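Local coordinates for beta-fructofuranosidase (Arthrobacter, PDB 3WPU), which is an enzyme of the levansucrase/invertase family, whose members are built round a five-bladed beta-propeller domain, at residues D76-T81 / G165-S170; D84-S89 / P485-L490; Y88-W93 / G205-N210; Y118-A123 / K212-T217. One frame throughout, in Å; residues are numbered along the deposited sequence.

Contact 1: D76-T81 / G165-S170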
loop_
_atom_site.group_PDB
_atom_site.type_symbol
_atom_site.label_atom_id
_atom_site.label_comp_id
_atom_site.label_asym_id
_atom_site.label_seq_id
_atom_site.Cartn_x
_atom_site.Cartn_y
_atom_site.Cartn_z
ATOM N N ASP A 76 8.613 0.109 0.558
ATOM C CA ASP A 76 7.249 -0.346 0.896
ATOM C C ASP A 76 7.247 -1.158 2.196
ATOM O O ASP A 76 8.006 -2.110 2.332
ATOM C CB ASP A 76 6.636 -1.251 -0.153
ATOM C CG ASP A 76 6.646 -0.689 -1.550
ATOM O OD1 ASP A 76 7.202 0.380 -1.827
ATOM O OD2 ASP A 76 6.080 -1.386 -2.405
ATOM N N THR A 77 6.375 -0.781 3.127
ATOM C CA THR A 77 6.325 -1.373 4.441
ATOM C C THR A 77 4.873 -1.729 4.749
ATOM O O THR A 77 3.940 -1.010 4.348
ATOM C CB THR A 77 6.917 -0.420 5.472
ATOM O OG1 THR A 77 8.315 -0.233 5.134
ATOM C CG2 THR A 77 6.759 -0.931 6.884
ATOM N N TRP A 78 4.706 -2.816 5.481
ATOM C CA TRP A 78 3.383 -3.208 5.985
ATOM C C TRP A 78 3.402 -3.790 7.393
ATOM O O TRP A 78 4.361 -4.453 7.808
ATOM C CB TRP A 78 2.668 -4.160 5.039
ATOM C CG TRP A 78 3.396 -5.431 4.674
ATOM C CD1 TRP A 78 3.225 -6.664 5.227
ATOM C CD2 TRP A 78 4.358 -5.587 3.631
ATOM N NE1 TRP A 78 4.027 -7.590 4.588
ATOM C CE2 TRP A 78 4.752 -6.940 3.617
ATOM C CE3 TRP A 78 4.963 -4.694 2.728
ATOM C CZ2 TRP A 78 5.711 -7.433 2.716
ATOM C CZ3 TRP A 78 5.886 -5.186 1.831
ATOM C CH2 TRP A 78 6.285 -6.543 1.857
ATOM N N PRO A 79 2.295 -3.568 8.133
ATOM C CA PRO A 79 2.155 -4.113 9.484
ATOM C C PRO A 79 1.648 -5.561 9.460
ATOM O O PRO A 79 1.344 -6.091 8.411
ATOM C CB PRO A 79 1.089 -3.194 10.101
ATOM C CG PRO A 79 0.208 -2.869 8.953
ATOM C CD PRO A 79 1.130 -2.752 7.754
ATOM N N LEU A 80 1.582 -6.169 10.628
ATOM C CA LEU A 80 0.927 -7.446 10.802
ATOM C C LEU A 80 -0.556 -7.162 11.044
ATOM O O LEU A 80 -0.898 -6.349 11.920
ATOM C CB LEU A 80 1.541 -8.128 12.006
ATOM C CG LEU A 80 1.313 -9.588 12.244
ATOM C CD1 LEU A 80 1.502 -10.369 10.942
ATOM C CD2 LEU A 80 2.316 -10.018 13.322
ATOM N N THR A 81 -1.435 -7.819 10.284
ATOM C CA THR A 81 -2.843 -7.495 10.315
ATOM C C THR A 81 -3.719 -8.700 10.526
ATOM O O THR A 81 -3.294 -9.825 10.330
ATOM C CB THR A 81 -3.288 -6.804 9.013
ATOM O OG1 THR A 81 -2.939 -7.604 7.870
ATOM C CG2 THR A 81 -2.602 -5.452 8.879
ATOM N N GLY A 165 3.473 -6.877 -0.420
ATOM C CA GLY A 165 2.243 -7.607 -0.154
ATOM C C GLY A 165 1.671 -7.155 1.169
ATOM O O GLY A 165 1.439 -5.955 1.389
ATOM N N SER A 166 1.390 -8.128 2.038
ATOM C CA SER A 166 0.719 -7.923 3.316
ATOM C C SER A 166 1.005 -9.150 4.193
ATOM O O SER A 166 1.576 -10.146 3.712
ATOM C CB SER A 166 -0.794 -7.766 3.117
ATOM O OG SER A 166 -1.278 -8.815 2.305
ATOM N N ALA A 167 0.599 -9.117 5.465
ATOM C CA ALA A 167 0.925 -10.206 6.389
ATOM C C ALA A 167 -0.180 -10.377 7.413
ATOM O O ALA A 167 -0.527 -9.430 8.110
ATOM C CB ALA A 167 2.251 -9.948 7.081
ATOM N N ARG A 168 -0.781 -11.562 7.421
ATOM C CA ARG A 168 -1.890 -11.875 8.303
ATOM C C ARG A 168 -1.411 -12.693 9.493
ATOM O O ARG A 168 -0.675 -13.677 9.318
ATOM C CB ARG A 168 -2.946 -12.654 7.516
ATOM C CG ARG A 168 -3.634 -11.832 6.437
ATOM C CD ARG A 168 -4.686 -10.920 7.042
ATOM N NE ARG A 168 -5.696 -11.748 7.695
ATOM C CZ ARG A 168 -6.759 -12.284 7.100
ATOM N NH1 ARG A 168 -7.058 -12.029 5.828
ATOM N NH2 ARG A 168 -7.555 -13.075 7.822
ATOM N N VAL A 169 -1.806 -12.298 10.699
ATOM C CA VAL A 169 -1.346 -12.992 11.905
ATOM C C VAL A 169 -2.457 -13.886 12.415
ATOM O O VAL A 169 -3.607 -13.564 12.248
ATOM C CB VAL A 169 -0.871 -12.000 12.989
ATOM C CG1 VAL A 169 -1.989 -11.101 13.484
ATOM C CG2 VAL A 169 -0.149 -12.712 14.129
ATOM N N SER A 170 -2.092 -15.017 13.003
ATOM C CA SER A 170 -3.034 -15.957 13.590
ATOM C C SER A 170 -2.848 -15.901 15.093
ATOM O O SER A 170 -1.827 -15.415 15.572
ATOM C CB SER A 170 -2.739 -17.376 13.102
ATOM O OG SER A 170 -2.884 -17.485 11.695
HETATM O O HOH W 1 -0.538 -6.786 6.504
#
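Trp78 lays one face of its indole against the backbone of Gly165 and Ser166, with CD1 3.4 Å from Ser166 CA and CH2 3.6 Å from Gly165 N. A broad, flat side chain suits this stretch of peptide, while the small Ala167 brings its CB to the edge of the ring, in its plane, 3.9 Å from Trp78 NE1. That NE1 is buried and has no polar partner in the model. At Pro79 the backbones are still apart, and a water fills in: it donates to Pro79 O and accepts from Ala167 N and Thr81 OG1. The two strands, 72-81 and 159-169, belong to the beta-propeller fold expected of this family; they run parallel and close up toward Thr81. Leu80, its CG anti to the backbone N (chi1 -165°), crosses Val169 at about a right angle. The two branch carbons are pressed together, Leu80 CG only 3.3 Å from Val169 CB, closer than usual carbon contact, and Leu80 CD1 also leans on Ala167 CB at 4.0 Å. Thr81 then straddles Arg168: its N donates to Ala167 O (2.9 Å, 160° at the hydrogen), and its O accepts from Val169 N (2.9 Å). Arg168 CD passes across Thr81 OG1 before its guanidinium reaches Thr249.

Contact 2: D84-S89 / P485-L490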
loop_
_atom_site.group_PDB
_atom_site.type_symbol
_atom_site.label_atom_id
_atom_site.label_comp_id
_atom_site.label_asym_id
_atom_site.label_seq_id
_atom_site.Cartn_x
_atom_site.Cartn_y
_atom_site.Cartn_z
ATOM N N ASP A 84 -9.622 -7.597 9.506
ATOM C CA ASP A 84 -10.245 -6.276 9.588
ATOM C C ASP A 84 -9.207 -5.176 9.454
ATOM O O ASP A 84 -9.516 -4.001 9.664
ATOM C CB ASP A 84 -10.900 -6.080 10.940
ATOM C CG ASP A 84 -12.059 -7.018 11.186
ATOM O OD1 ASP A 84 -12.610 -7.576 10.226
ATOM O OD2 ASP A 84 -12.407 -7.176 12.381
ATOM N N ALA A 85 -7.986 -5.592 9.147
ATOM C CA ALA A 85 -6.813 -4.685 8.982
ATOM C C ALA A 85 -6.368 -3.998 10.284
ATOM O O ALA A 85 -5.557 -3.056 10.275
ATOM C CB ALA A 85 -7.047 -3.682 7.848
ATOM N N ASN A 86 -6.813 -4.514 11.432
ATOM C CA ASN A 86 -6.217 -4.108 12.688
ATOM C C ASN A 86 -4.752 -4.498 12.657
ATOM O O ASN A 86 -4.391 -5.486 11.996
ATOM C CB ASN A 86 -6.876 -4.813 13.864
ATOM C CG ASN A 86 -8.299 -4.395 14.053
ATOM O OD1 ASN A 86 -8.589 -3.212 14.133
ATOM N ND2 ASN A 86 -9.215 -5.376 14.117
ATOM N N GLN A 87 -3.929 -3.695 13.327
ATOM C CA GLN A 87 -2.485 -3.852 13.338
ATOM C C GLN A 87 -2.003 -4.402 14.674
ATOM O O GLN A 87 -2.444 -3.954 15.741
ATOM C CB GLN A 87 -1.810 -2.520 12.978
ATOM C CG GLN A 87 -2.313 -2.028 11.624
ATOM C CD GLN A 87 -1.692 -0.764 11.079
ATOM O OE1 GLN A 87 -1.960 -0.398 9.917
ATOM N NE2 GLN A 87 -0.855 -0.111 11.857
ATOM N N TYR A 88 -1.087 -5.372 14.601
ATOM C CA TYR A 88 -0.721 -6.187 15.753
ATOM C C TYR A 88 0.702 -6.097 16.299
ATOM O O TYR A 88 1.686 -6.006 15.557
ATOM C CB TYR A 88 -0.976 -7.645 15.426
ATOM C CG TYR A 88 -2.423 -8.022 15.509
ATOM C CD1 TYR A 88 -3.308 -7.649 14.511
ATOM C CD2 TYR A 88 -2.908 -8.753 16.588
ATOM C CE1 TYR A 88 -4.641 -7.975 14.582
ATOM C CE2 TYR A 88 -4.251 -9.088 16.671
ATOM C CZ TYR A 88 -5.117 -8.680 15.670
ATOM O OH TYR A 88 -6.453 -9.014 15.711
ATOM N N SER A 89 0.780 -6.171 17.631
ATOM C CA SER A 89 1.994 -6.552 18.333
ATOM C C SER A 89 1.826 -8.013 18.718
ATOM O O SER A 89 0.691 -8.493 18.835
ATOM C CB SER A 89 2.214 -5.667 19.569
ATOM O OG SER A 89 1.194 -5.888 20.523
ATOM N N PRO A 485 1.681 2.035 14.349
ATOM C CA PRO A 485 1.267 1.571 15.664
ATOM C C PRO A 485 0.302 0.393 15.633
ATOM O O PRO A 485 -0.587 0.318 14.771
ATOM C CB PRO A 485 0.562 2.810 16.249
ATOM C CG PRO A 485 0.052 3.540 15.082
ATOM C CD PRO A 485 1.002 3.282 13.956
ATOM N N ALA A 486 0.429 -0.490 16.616
ATOM C CA ALA A 486 -0.492 -1.621 16.769
ATOM C C ALA A 486 -1.687 -1.170 17.597
ATOM O O ALA A 486 -1.507 -0.515 18.623
ATOM C CB ALA A 486 0.214 -2.781 17.445
ATOM N N ASN A 487 -2.898 -1.511 17.154
ATOM C CA ASN A 487 -4.102 -1.280 17.957
ATOM C C ASN A 487 -4.674 -2.572 18.530
ATOM O O ASN A 487 -5.633 -2.538 19.299
ATOM C CB ASN A 487 -5.169 -0.516 17.154
ATOM C CG ASN A 487 -5.639 -1.277 15.942
ATOM O OD1 ASN A 487 -4.840 -1.619 15.062
ATOM N ND2 ASN A 487 -6.937 -1.548 15.872
ATOM N N LYS A 488 -4.066 -3.703 18.193
ATOM C CA LYS A 488 -4.406 -4.978 18.824
ATOM C C LYS A 488 -3.114 -5.631 19.278
ATOM O O LYS A 488 -2.064 -5.444 18.678
ATOM C CB LYS A 488 -5.152 -5.897 17.869
ATOM C CG LYS A 488 -6.482 -5.345 17.390
ATOM C CD LYS A 488 -7.528 -5.256 18.489
ATOM C CE LYS A 488 -8.881 -4.858 17.917
ATOM N NZ LYS A 488 -9.863 -4.539 18.997
ATOM N N HIS A 489 -3.202 -6.390 20.355
ATOM C CA HIS A 489 -2.030 -6.978 20.989
ATOM C C HIS A 489 -2.270 -8.440 21.234
ATOM O O HIS A 489 -3.139 -8.809 22.027
ATOM C CB HIS A 489 -1.751 -6.240 22.293
ATOM C CG HIS A 489 -1.717 -4.767 22.100
ATOM N ND1 HIS A 489 -0.611 -4.111 21.589
ATOM C CD2 HIS A 489 -2.690 -3.836 22.223
ATOM C CE1 HIS A 489 -0.893 -2.825 21.472
ATOM N NE2 HIS A 489 -2.147 -2.635 21.840
ATOM N N LEU A 490 -1.507 -9.263 20.522
ATOM C CA LEU A 490 -1.601 -10.700 20.645
ATOM C C LEU A 490 -0.692 -11.155 21.774
ATOM O O LEU A 490 0.480 -10.750 21.863
ATOM C CB LEU A 490 -1.194 -11.365 19.321
ATOM C CG LEU A 490 -1.264 -12.889 19.287
ATOM C CD1 LEU A 490 -2.674 -13.379 19.578
ATOM C CD2 LEU A 490 -0.801 -13.422 17.942
HETATM O O HOH W 2 1.516 -7.934 22.311
#
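Lys488 sets its CB over one face of the Tyr88 ring, displaced toward the CE2-CZ side, 3.6 Å from the centroid and 17° off the normal, a CH-pi contact in which the two side chains cross obliquely. Leu490 CB approaches the same ring at its edge, and Tyr88 OH bonds to Asp82. Farther back, the side chains of Asn86 and Asn487 meet at about a right angle, amide planes 58° apart. Asn487 ND2 donates within its own amide plane to Asn86 OD1 (2.9 Å), arriving above the plane of that carbonyl. Asn487 OD1 accepts from Gln87 N in a nearly straight bond of 2.9 Å (170° at the hydrogen), so one amide serves as donor and acceptor. Gln87, extended beyond CG, brings NE2 to Pro485 O, 3.0 Å away. Beyond these loops, strands 88-90 and 488-493 pair in parallel within a mixed sheet, Ser89 N donating to Lys488 O and Leu490 N to Ser89 O. Ser89 OG comes to the edge of the His489 imidazole, 2.7 Å from ND1; NE2 bonds to Asp502. Gripped at both nitrogens, the ring has its rotation fixed, and the neighbouring carboxylate would be expected to polarise it.

Contact 3: Y88-W93 / G205-N210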
loop_
_atom_site.group_PDB
_atom_site.type_symbol
_atom_site.label_atom_id
_atom_site.label_comp_id
_atom_site.label_asym_id
_atom_site.label_seq_id
_atom_site.Cartn_x
_atom_site.Cartn_y
_atom_site.Cartn_z
ATOM N N TYR A 88 -1.087 -5.372 14.601
ATOM C CA TYR A 88 -0.721 -6.187 15.753
ATOM C C TYR A 88 0.702 -6.097 16.299
ATOM O O TYR A 88 1.686 -6.006 15.557
ATOM C CB TYR A 88 -0.976 -7.645 15.426
ATOM C CG TYR A 88 -2.423 -8.022 15.509
ATOM C CD1 TYR A 88 -3.308 -7.649 14.511
ATOM C CD2 TYR A 88 -2.908 -8.753 16.588
ATOM C CE1 TYR A 88 -4.641 -7.975 14.582
ATOM C CE2 TYR A 88 -4.251 -9.088 16.671
ATOM C CZ TYR A 88 -5.117 -8.680 15.670
ATOM O OH TYR A 88 -6.453 -9.014 15.711
ATOM N N SER A 89 0.780 -6.171 17.631
ATOM C CA SER A 89 1.994 -6.552 18.333
ATOM C C SER A 89 1.826 -8.013 18.718
ATOM O O SER A 89 0.691 -8.493 18.835
ATOM C CB SER A 89 2.214 -5.667 19.569
ATOM O OG SER A 89 1.194 -5.888 20.523
ATOM N N VAL A 90 2.941 -8.714 18.919
ATOM C CA VAL A 90 2.939 -10.112 19.385
ATOM C C VAL A 90 3.848 -10.206 20.608
ATOM O O VAL A 90 5.023 -9.820 20.571
ATOM C CB VAL A 90 3.407 -11.119 18.303
ATOM C CG1 VAL A 90 3.290 -12.553 18.823
ATOM C CG2 VAL A 90 2.588 -10.974 17.023
ATOM N N ASN A 91 3.289 -10.662 21.721
ATOM C CA ASN A 91 4.038 -10.784 22.959
ATOM C C ASN A 91 4.914 -9.578 23.280
ATOM O O ASN A 91 6.063 -9.721 23.672
ATOM C CB ASN A 91 4.807 -12.098 22.962
ATOM C CG ASN A 91 3.881 -13.290 23.105
ATOM O OD1 ASN A 91 2.671 -13.138 23.088
ATOM N ND2 ASN A 91 4.447 -14.475 23.245
ATOM N N GLY A 92 4.327 -8.391 23.128
ATOM C CA GLY A 92 4.942 -7.149 23.532
ATOM C C GLY A 92 5.739 -6.444 22.466
ATOM O O GLY A 92 6.361 -5.429 22.754
ATOM N N TRP A 93 5.715 -6.953 21.237
ATOM C CA TRP A 93 6.535 -6.377 20.152
ATOM C C TRP A 93 5.704 -6.020 18.920
ATOM O O TRP A 93 5.002 -6.882 18.371
ATOM C CB TRP A 93 7.604 -7.366 19.709
ATOM C CG TRP A 93 8.567 -7.734 20.765
ATOM C CD1 TRP A 93 8.509 -8.823 21.577
ATOM C CD2 TRP A 93 9.763 -7.027 21.113
ATOM N NE1 TRP A 93 9.582 -8.837 22.424
ATOM C CE2 TRP A 93 10.372 -7.742 22.162
ATOM C CE3 TRP A 93 10.361 -5.847 20.670
ATOM C CZ2 TRP A 93 11.558 -7.328 22.752
ATOM C CZ3 TRP A 93 11.546 -5.439 21.260
ATOM C CH2 TRP A 93 12.134 -6.174 22.280
ATOM N N GLY A 205 5.131 -18.520 8.375
ATOM C CA GLY A 205 6.177 -18.550 9.383
ATOM C C GLY A 205 5.569 -18.213 10.714
ATOM O O GLY A 205 4.350 -18.250 10.880
ATOM N N LYS A 206 6.418 -17.888 11.668
ATOM C CA LYS A 206 5.962 -17.755 13.047
ATOM C C LYS A 206 6.869 -16.815 13.803
ATOM O O LYS A 206 8.057 -16.712 13.509
ATOM C CB LYS A 206 5.948 -19.132 13.724
ATOM C CG LYS A 206 5.151 -19.179 15.008
ATOM C CD LYS A 206 4.969 -20.613 15.493
ATOM C CE LYS A 206 3.871 -20.693 16.532
ATOM N NZ LYS A 206 3.421 -22.093 16.733
ATOM N N VAL A 207 6.274 -16.141 14.788
ATOM C CA VAL A 207 6.980 -15.230 15.667
ATOM C C VAL A 207 7.586 -16.017 16.824
ATOM O O VAL A 207 6.923 -16.839 17.459
ATOM C CB VAL A 207 6.026 -14.151 16.234
ATOM C CG1 VAL A 207 6.721 -13.292 17.281
ATOM C CG2 VAL A 207 5.479 -13.289 15.101
ATOM N N LYS A 208 8.846 -15.747 17.100
ATOM C CA LYS A 208 9.463 -16.229 18.309
ATOM C C LYS A 208 9.989 -14.991 19.028
ATOM O O LYS A 208 10.910 -14.334 18.549
ATOM C CB LYS A 208 10.547 -17.258 17.988
ATOM C CG LYS A 208 10.947 -18.118 19.191
ATOM C CD LYS A 208 12.050 -17.469 20.006
ATOM C CE LYS A 208 12.259 -18.152 21.359
ATOM N NZ LYS A 208 11.515 -17.503 22.489
ATOM N N ALA A 209 9.343 -14.645 20.140
ATOM C CA ALA A 209 9.633 -13.407 20.855
ATOM C C ALA A 209 10.114 -13.672 22.282
ATOM O O ALA A 209 9.679 -14.616 22.934
ATOM C CB ALA A 209 8.408 -12.510 20.869
ATOM N N ASN A 210 11.050 -12.853 22.737
ATOM C CA ASN A 210 11.396 -12.808 24.168
ATOM C C ASN A 210 11.854 -11.398 24.536
ATOM O O ASN A 210 11.689 -10.478 23.732
ATOM C CB ASN A 210 12.424 -13.907 24.536
ATOM C CG ASN A 210 13.727 -13.824 23.749
ATOM O OD1 ASN A 210 14.409 -14.839 23.567
ATOM N ND2 ASN A 210 14.085 -12.653 23.284
HETATM O O HOH W 3 7.171 -14.965 24.116
#
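The indole of Trp93 meets strand 197-210 mainly through its pyrrole edge. Asn210 O lies at that edge, near the ring plane, 3.0 Å from Trp93 NE1, but the hydrogen bond it receives is bent (130°) and weak. Ala209 CB approaches obliquely, 3.8 Å from Trp93 CD1. Val90 O is also at the edge, in plane. On one side Gly213 CA lies over the six-membered ring near CZ2 and Val214 toward the five-membered ring, while the edge of Tyr120 meets the same side at the CE3-CZ3 rim, edge-to-face.

Trp93 closes a beta hairpin with a two-residue loop, Asn91-Gly92, in a type I' turn from Val90 to Trp93 that joins strands 88-90 and 93-102. Val90 N donates to Trp93 O (2.8 Å) and Trp93 N to Val90 O (3.0 Å). Asn91 and Gly92 occupy the two corners, both with positive phi. Asparagine tolerates the left-handed conformation well, and glycine suits the second corner because a CB there would be jammed against the preceding carbonyl oxygen.

No backbone-to-backbone hydrogen bond joins these segments; side chains of the hairpin and one water make the join. Val90 and Val207 lie side by side, pointing opposite ways, their CG1 methyls 3.8 Å apart. In Val90, CG1 is anti to the backbone N (chi1 -176°), which turns this branch toward Val207. Short, branched residues fit the narrow gap between the two chains, and the small Ala209 lets Asn91 come close, CB to CB 4.2 Å. The amide of Asn91 is held by Thr492 O, yet its ND2 also donates to a water (2.9 Å), which in turn gives a hydrogen bond to Ala209 O at 2.8 Å.

Contact 4: Y118-A123 / K212-T217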
loop_
_atom_site.group_PDB
_atom_site.type_symbol
_atom_site.label_atom_id
_atom_site.label_comp_id
_atom_site.label_asym_id
_atom_site.label_seq_id
_atom_site.Cartn_x
_atom_site.Cartn_y
_atom_site.Cartn_z
ATOM N N TYR A 118 12.371 -7.499 8.038
ATOM C CA TYR A 118 11.440 -7.115 9.090
ATOM C C TYR A 118 12.090 -6.275 10.160
ATOM O O TYR A 118 13.309 -6.299 10.327
ATOM C CB TYR A 118 10.743 -8.337 9.688
ATOM C CG TYR A 118 11.632 -9.256 10.519
ATOM C CD1 TYR A 118 11.571 -9.222 11.909
ATOM C CD2 TYR A 118 12.493 -10.168 9.929
ATOM C CE1 TYR A 118 12.357 -10.048 12.682
ATOM C CE2 TYR A 118 13.294 -11.008 10.712
ATOM C CZ TYR A 118 13.189 -10.944 12.092
ATOM O OH TYR A 118 13.935 -11.751 12.931
ATOM N N PHE A 119 11.266 -5.488 10.850
ATOM C CA PHE A 119 11.719 -4.658 11.962
ATOM C C PHE A 119 10.798 -4.942 13.137
ATOM O O PHE A 119 9.664 -5.404 12.949
ATOM C CB PHE A 119 11.650 -3.167 11.630
ATOM C CG PHE A 119 12.599 -2.682 10.550
ATOM C CD1 PHE A 119 13.789 -2.066 10.905
ATOM C CD2 PHE A 119 12.276 -2.777 9.209
ATOM C CE1 PHE A 119 14.649 -1.567 9.934
ATOM C CE2 PHE A 119 13.127 -2.278 8.229
ATOM C CZ PHE A 119 14.328 -1.690 8.603
ATOM N N TYR A 120 11.272 -4.660 14.347
ATOM C CA TYR A 120 10.447 -4.770 15.545
ATOM C C TYR A 120 10.812 -3.711 16.576
ATOM O O TYR A 120 11.930 -3.132 16.552
ATOM C CB TYR A 120 10.539 -6.171 16.130
ATOM C CG TYR A 120 11.931 -6.609 16.505
ATOM C CD1 TYR A 120 12.435 -6.367 17.773
ATOM C CD2 TYR A 120 12.726 -7.307 15.591
ATOM C CE1 TYR A 120 13.709 -6.789 18.122
ATOM C CE2 TYR A 120 14.002 -7.713 15.927
ATOM C CZ TYR A 120 14.477 -7.470 17.185
ATOM O OH TYR A 120 15.756 -7.903 17.505
ATOM N N ARG A 121 9.860 -3.410 17.447
ATOM C CA ARG A 121 10.086 -2.462 18.537
ATOM C C ARG A 121 9.085 -2.749 19.638
ATOM O O ARG A 121 8.052 -3.369 19.386
ATOM C CB ARG A 121 9.975 -1.012 18.056
ATOM C CG ARG A 121 8.564 -0.563 17.727
ATOM C CD ARG A 121 8.516 0.855 17.172
ATOM N NE ARG A 121 7.134 1.228 16.853
ATOM C CZ ARG A 121 6.759 2.407 16.376
ATOM N NH1 ARG A 121 7.643 3.367 16.149
ATOM N NH2 ARG A 121 5.489 2.613 16.089
ATOM N N PRO A 122 9.376 -2.291 20.857
ATOM C CA PRO A 122 8.437 -2.514 21.956
ATOM C C PRO A 122 7.059 -1.894 21.687
ATOM O O PRO A 122 6.943 -0.764 21.204
ATOM C CB PRO A 122 9.111 -1.808 23.135
ATOM C CG PRO A 122 10.565 -1.795 22.782
ATOM C CD PRO A 122 10.569 -1.557 21.298
ATOM N N ALA A 123 6.022 -2.651 22.004
ATOM C CA ALA A 123 4.659 -2.183 21.909
ATOM C C ALA A 123 4.322 -1.177 23.031
ATOM O O ALA A 123 4.967 -1.151 24.085
ATOM C CB ALA A 123 3.702 -3.374 21.967
ATOM N N LYS A 212 14.691 -10.103 24.612
ATOM C CA LYS A 212 15.757 -9.635 23.723
ATOM C C LYS A 212 15.277 -9.197 22.339
ATOM O O LYS A 212 15.981 -8.460 21.664
ATOM C CB LYS A 212 16.846 -10.706 23.569
ATOM C CG LYS A 212 17.909 -10.683 24.661
ATOM C CD LYS A 212 17.303 -10.679 26.057
ATOM C CE LYS A 212 18.378 -10.734 27.133
ATOM N NZ LYS A 212 19.206 -11.969 27.059
ATOM N N GLY A 213 14.085 -9.626 21.925
ATOM C CA GLY A 213 13.544 -9.212 20.636
ATOM C C GLY A 213 12.761 -10.285 19.916
ATOM O O GLY A 213 12.197 -11.202 20.536
ATOM N N VAL A 214 12.714 -10.151 18.592
ATOM C CA VAL A 214 11.887 -10.994 17.752
ATOM C C VAL A 214 12.742 -11.737 16.736
ATOM O O VAL A 214 13.592 -11.147 16.071
ATOM C CB VAL A 214 10.835 -10.147 17.007
ATOM C CG1 VAL A 214 10.111 -10.966 15.946
ATOM C CG2 VAL A 214 9.859 -9.535 18.006
ATOM N N THR A 215 12.510 -13.037 16.638
ATOM C CA THR A 215 13.042 -13.854 15.566
ATOM C C THR A 215 11.843 -14.416 14.834
ATOM O O THR A 215 10.805 -14.702 15.443
ATOM C CB THR A 215 13.910 -15.019 16.101
ATOM O OG1 THR A 215 14.990 -14.488 16.873
ATOM C CG2 THR A 215 14.480 -15.826 14.951
ATOM N N LEU A 216 11.964 -14.523 13.515
ATOM C CA LEU A 216 10.942 -15.178 12.721
ATOM C C LEU A 216 11.457 -16.568 12.397
ATOM O O LEU A 216 12.633 -16.749 12.113
ATOM C CB LEU A 216 10.600 -14.374 11.464
ATOM C CG LEU A 216 9.989 -12.992 11.722
ATOM C CD1 LEU A 216 9.581 -12.357 10.398
ATOM C CD2 LEU A 216 8.791 -13.010 12.652
ATOM N N THR A 217 10.586 -17.559 12.534
ATOM C CA THR A 217 10.913 -18.923 12.205
ATOM C C THR A 217 10.005 -19.333 11.033
ATOM O O THR A 217 9.028 -18.642 10.723
ATOM C CB THR A 217 10.725 -19.872 13.420
ATOM O OG1 THR A 217 9.348 -19.920 13.807
ATOM C CG2 THR A 217 11.570 -19.415 14.605
HETATM O O HOH W 4 15.891 -10.858 14.279
HETATM O O HOH W 5 14.773 -13.960 11.777
#
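Leu216 pushes its CD1 methyl onto the face of the Tyr118 ring, 3.7 Å from the centroid, with CG following toward the phenol end at 3.8 Å from Tyr118 CZ. The two side chains overlap while heading opposite ways, and the bump of the leucine rests on the flat ring. Tyr120 repeats the pattern two residues on. Val214 CB sits over its face, 3.7 Å from Tyr120 CD2, and Val214 N lies above the same ring toward the rim. Val214 serves both rings, CB over the face of Tyr120 and CG1 at CE1 of Tyr118, 4.1 Å away.

Two residues apart on one strand, the tyrosines face the same way; in each CG sits between the backbone N and the carbonyl carbon (chi1 70° and 59°). Gly213 provides the hollow for the second ring. Its CA is 3.5 Å from Tyr120 CE1, and a CB would clash with Tyr120 OH. Large aromatics suit this place because the strand segments, running nearly antiparallel (151°), stay 7.2 Å apart at closest approach and do not bond through their backbones. The hydroxyl of Tyr118 contacts two waters; one donates to Val214 O, and the other receives a weak bond from Leu216 N.

Strand 115-122 is paired with strands 93-102 and 137-141, and strand 213-226 with strand 197-210. The rings thus pack strand 115-122 against strand 213-226, which are not neighbours in the sheet, with Trp93 of strand 93-102 touching Val214, and Phe97 of that strand and Val207 of strand 197-210 touching Leu216.

All four contacts draw on strands of one branched or curled mixed sheet; contacts 1 and 2 pair neighbouring strands, 3 and 4 pack strands that are not paired. Contacts 3 and 4 are closest, centres about 6 Å apart, because strands 197-210 and 213-226 follow each other and pair, probably through bonds such as Lys208 N to Thr215 O. Contacts 2 and 3 share Tyr88 and Ser89, and contact 1 joins them through Leu80 and Tyr88, its centre about 10 Å from that of contact 2. Contact 1 interleaves along the chain with each of the others, and contacts 3 and 4 with each other; contact 2 spans almost 400 positions, attaching C-terminal strand 488-493 to much earlier strands, and contact 4 falls wholly between its two segments.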